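Hypothetical membrane protein (Corynebacterium glutamicum, PDB 6JSB) binds heme and probably passes it on during heme uptake at the corynebacterial cell envelope. Local coordinates at residues T137-P149 and T158-V170. Numbering follows the deposited sequence. Where two conformers were deposited one is given.
With CA (calcium ion), chain D.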
# COMPACT_ATOMS: atom_id res chain seq x y z
N THR A 137 -7.85 9.15 4.88
CA THR A 137 -6.59 9.85 4.62
C THR A 137 -5.62 9.48 5.73
O THR A 137 -5.93 9.69 6.92
CB THR A 137 -6.81 11.36 4.60
OG1 THR A 137 -7.68 11.67 3.50
CG2 THR A 137 -5.46 12.09 4.46
N GLN A 138 -4.45 8.91 5.35
CA GLN A 138 -3.43 8.46 6.32
C GLN A 138 -4.06 7.61 7.41
O GLN A 138 -3.81 7.79 8.63
CB GLN A 138 -2.66 9.64 6.93
CG GLN A 138 -1.94 10.45 5.84
CD GLN A 138 -0.81 9.67 5.24
OE1 GLN A 138 0.20 9.44 5.90
NE2 GLN A 138 -0.98 9.23 4.01
N ALA A 139 -4.84 6.64 6.96
CA ALA A 139 -5.48 5.72 7.90
C ALA A 139 -4.51 4.61 8.29
O ALA A 139 -3.67 4.19 7.49
CB ALA A 139 -6.72 5.13 7.26
N GLU A 140 -4.68 4.06 9.52
CA GLU A 140 -3.78 2.97 9.97
C GLU A 140 -4.23 1.65 9.34
O GLU A 140 -5.24 1.07 9.76
CB GLU A 140 -3.81 2.84 11.49
CG GLU A 140 -3.40 4.13 12.15
CD GLU A 140 -3.43 4.02 13.71
OE1 GLU A 140 -3.13 5.05 14.32
OE2 GLU A 140 -3.65 2.90 14.28
N LEU A 141 -3.45 1.17 8.36
CA LEU A 141 -3.76 -0.06 7.67
C LEU A 141 -3.12 -1.25 8.36
O LEU A 141 -3.70 -2.34 8.37
CB LEU A 141 -3.23 0.03 6.23
CG LEU A 141 -3.48 -1.23 5.41
CD1 LEU A 141 -4.93 -1.40 5.03
CD2 LEU A 141 -2.59 -1.22 4.12
N ALA A 142 -1.91 -1.09 8.90
CA ALA A 142 -1.20 -2.25 9.45
C ALA A 142 -0.31 -1.79 10.57
O ALA A 142 0.19 -0.65 10.55
CB ALA A 142 -0.34 -2.98 8.36
N THR A 143 -0.03 -2.72 11.51
CA THR A 143 1.05 -2.51 12.48
C THR A 143 2.29 -3.22 11.97
O THR A 143 2.21 -4.09 11.11
CB THR A 143 0.68 -3.04 13.87
OG1 THR A 143 0.30 -4.39 13.76
CG2 THR A 143 -0.51 -2.22 14.42
N ILE A 144 3.46 -2.75 12.45
CA ILE A 144 4.73 -3.25 11.89
C ILE A 144 5.66 -3.61 13.03
O ILE A 144 5.73 -2.87 14.03
CB ILE A 144 5.44 -2.17 11.03
CG1 ILE A 144 4.49 -1.54 10.03
CG2 ILE A 144 6.63 -2.83 10.30
CD1 ILE A 144 5.11 -0.30 9.27
N THR A 145 6.38 -4.72 12.88
CA THR A 145 7.50 -5.01 13.76
C THR A 145 8.73 -5.11 12.86
O THR A 145 8.75 -5.86 11.87
CB THR A 145 7.29 -6.30 14.56
OG1 THR A 145 6.07 -6.20 15.31
CG2 THR A 145 8.46 -6.54 15.54
N PHE A 146 9.74 -4.32 13.18
CA PHE A 146 10.98 -4.31 12.38
C PHE A 146 12.03 -5.24 12.98
O PHE A 146 12.05 -5.53 14.19
CB PHE A 146 11.56 -2.89 12.31
CG PHE A 146 10.69 -1.92 11.54
CD1 PHE A 146 10.64 -1.95 10.18
CD2 PHE A 146 9.92 -0.95 12.26
CE1 PHE A 146 9.81 -1.04 9.46
CE2 PHE A 146 9.12 -0.04 11.52
CZ PHE A 146 9.09 -0.12 10.14
N ASP A 147 13.02 -5.62 12.11
CA ASP A 147 14.09 -6.51 12.56
C ASP A 147 15.19 -5.76 13.29
O ASP A 147 16.12 -6.41 13.80
CB ASP A 147 14.68 -7.35 11.38
CG ASP A 147 15.17 -6.53 10.22
OD1 ASP A 147 15.37 -5.32 10.32
OD2 ASP A 147 15.42 -7.15 9.13
N GLU A 148 15.07 -4.43 13.40
CA GLU A 148 15.98 -3.65 14.22
C GLU A 148 15.33 -2.30 14.45
O GLU A 148 14.45 -1.92 13.70
CB GLU A 148 17.36 -3.53 13.54
CG GLU A 148 17.51 -2.49 12.51
CD GLU A 148 19.01 -2.42 12.10
OE1 GLU A 148 19.79 -1.46 12.42
OE2 GLU A 148 19.43 -3.41 11.54
N PRO A 149 15.72 -1.58 15.48
CA PRO A 149 15.16 -0.23 15.64
C PRO A 149 15.54 0.69 14.48
O PRO A 149 16.66 0.64 13.96
CB PRO A 149 15.78 0.26 16.97
CG PRO A 149 16.25 -0.99 17.66
CD PRO A 149 16.64 -1.96 16.56
N THR A 158 18.92 -0.44 5.73
CA THR A 158 18.07 -1.45 5.05
C THR A 158 17.45 -2.28 6.16
O THR A 158 18.16 -3.03 6.82
CB THR A 158 18.89 -2.37 4.14
OG1 THR A 158 19.57 -1.59 3.13
CG2 THR A 158 18.00 -3.34 3.48
N VAL A 159 16.15 -2.13 6.39
CA VAL A 159 15.49 -2.77 7.53
C VAL A 159 14.14 -3.29 7.03
O VAL A 159 13.44 -2.57 6.31
CB VAL A 159 15.26 -1.77 8.70
CG1 VAL A 159 14.38 -2.39 9.78
CG2 VAL A 159 16.58 -1.31 9.28
N THR A 160 13.76 -4.52 7.43
CA THR A 160 12.49 -5.11 7.02
C THR A 160 11.58 -5.28 8.22
O THR A 160 12.06 -5.61 9.31
CB THR A 160 12.75 -6.47 6.35
OG1 THR A 160 13.43 -6.15 5.11
CG2 THR A 160 11.45 -7.14 6.03
N GLY A 161 10.31 -4.98 8.00
CA GLY A 161 9.28 -5.19 9.03
C GLY A 161 8.15 -6.11 8.59
O GLY A 161 7.76 -6.12 7.40
N GLN A 162 7.69 -6.96 9.52
CA GLN A 162 6.49 -7.77 9.31
C GLN A 162 5.29 -6.85 9.55
O GLN A 162 5.34 -6.00 10.44
CB GLN A 162 6.41 -8.98 10.27
CG GLN A 162 7.35 -10.16 9.88
CD GLN A 162 7.29 -11.32 10.85
OE1 GLN A 162 6.32 -12.11 10.85
NE2 GLN A 162 8.31 -11.43 11.70
N THR A 163 4.21 -7.06 8.78
CA THR A 163 3.01 -6.23 8.87
C THR A 163 1.81 -7.10 9.23
O THR A 163 1.72 -8.26 8.80
CB THR A 163 2.71 -5.56 7.55
OG1 THR A 163 2.64 -6.58 6.53
CG2 THR A 163 3.90 -4.61 7.14
N LYS A 164 0.88 -6.51 10.00
CA LYS A 164 -0.37 -7.18 10.38
C LYS A 164 -1.53 -6.19 10.22
O LYS A 164 -1.44 -5.07 10.68
CB LYS A 164 -0.31 -7.69 11.82
CG LYS A 164 0.64 -8.96 11.92
CD LYS A 164 0.65 -9.48 13.34
CE LYS A 164 1.37 -10.86 13.45
NZ LYS A 164 2.57 -10.96 12.58
N LEU A 165 -2.60 -6.65 9.60
CA LEU A 165 -3.76 -5.80 9.30
C LEU A 165 -4.41 -5.32 10.59
O LEU A 165 -4.62 -6.08 11.54
CB LEU A 165 -4.77 -6.65 8.52
CG LEU A 165 -5.93 -5.90 7.84
CD1 LEU A 165 -5.34 -5.07 6.65
CD2 LEU A 165 -6.91 -7.01 7.33
N THR A 166 -4.80 -4.04 10.59
CA THR A 166 -5.56 -3.49 11.70
C THR A 166 -7.07 -3.73 11.53
O THR A 166 -7.57 -4.12 10.46
CB THR A 166 -5.35 -1.98 11.79
OG1 THR A 166 -5.86 -1.39 10.59
CG2 THR A 166 -3.90 -1.58 11.98
N ALA A 167 -7.80 -3.43 12.61
CA ALA A 167 -9.26 -3.43 12.50
C ALA A 167 -9.76 -2.49 11.41
O ALA A 167 -10.75 -2.78 10.72
CB ALA A 167 -9.88 -3.06 13.85
N THR A 168 -9.12 -1.33 11.25
CA THR A 168 -9.50 -0.44 10.14
C THR A 168 -9.27 -1.11 8.80
O THR A 168 -10.09 -1.03 7.87
CB THR A 168 -8.68 0.86 10.24
OG1 THR A 168 -9.10 1.55 11.40
CG2 THR A 168 -8.91 1.78 9.01
N GLY A 169 -8.13 -1.80 8.68
CA GLY A 169 -7.78 -2.44 7.41
C GLY A 169 -8.72 -3.58 7.06
O GLY A 169 -8.88 -3.91 5.88
N VAL A 170 -9.35 -4.19 8.06
CA VAL A 170 -10.30 -5.28 7.78
C VAL A 170 -11.39 -4.82 6.82
O VAL A 170 -11.71 -5.52 5.85
CB VAL A 170 -10.91 -5.82 9.10
CG1 VAL A 170 -12.17 -6.71 8.76
CG2 VAL A 170 -9.84 -6.61 9.83
CA CA D . 19.21 -4.98 7.64
O HOH W 1 -2.46 -5.18 13.65
O HOH W 2 3.75 -7.01 12.92
O HOH W 3 17.16 -6.17 7.34
O HOH W 4 17.97 -4.74 9.68
O HOH W 5 20.61 -3.65 9.23
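Thr143 and Thr145 trade paired backbone hydrogen bonds with Lys164 and Gln162 respectively. Gln162 N to Thr145 O is 2.8 Å. Lys164 N to Thr143 O is 3.0 Å. Asp147 N to Thr160 O extends the series toward the connecting loop. At the other end, Thr166 N donates to Leu141 O. Chi1 of 63° sets Thr166 OG1 between its own backbone N and carbonyl carbon, where it donates to Glu140 O at 2.7 Å, tilted 33° from that carbonyl's plane, and accepts from Gly169 N at 3.0 Å; as N-cap it pins the start of helix 167-172 to strand 139-146. Strands 139-146 and 156-165 form an antiparallel beta hairpin in the HtaA domain's curled sheet, with 112-122 beside the first and 186-198 beside the second. On the buried face, Gly161 lets Phe146 and Ile144 close over its backbone: Phe146 CD1 lies 3.7 Å from Gly161 CA, and Ile144 CG2 covers one ring face near the rim. Farther along, Leu141 CD1 touches Leu165 CD1 at 4.0 Å, and Leu165 packs on Tyr177 of the heme site. Calcium is bound directly by Thr158 O at 2.4 Å; waters bridge it to the Asp147 and Glu148 carboxylates, one donating to both Asp147 OD1 and Glu148 OE2.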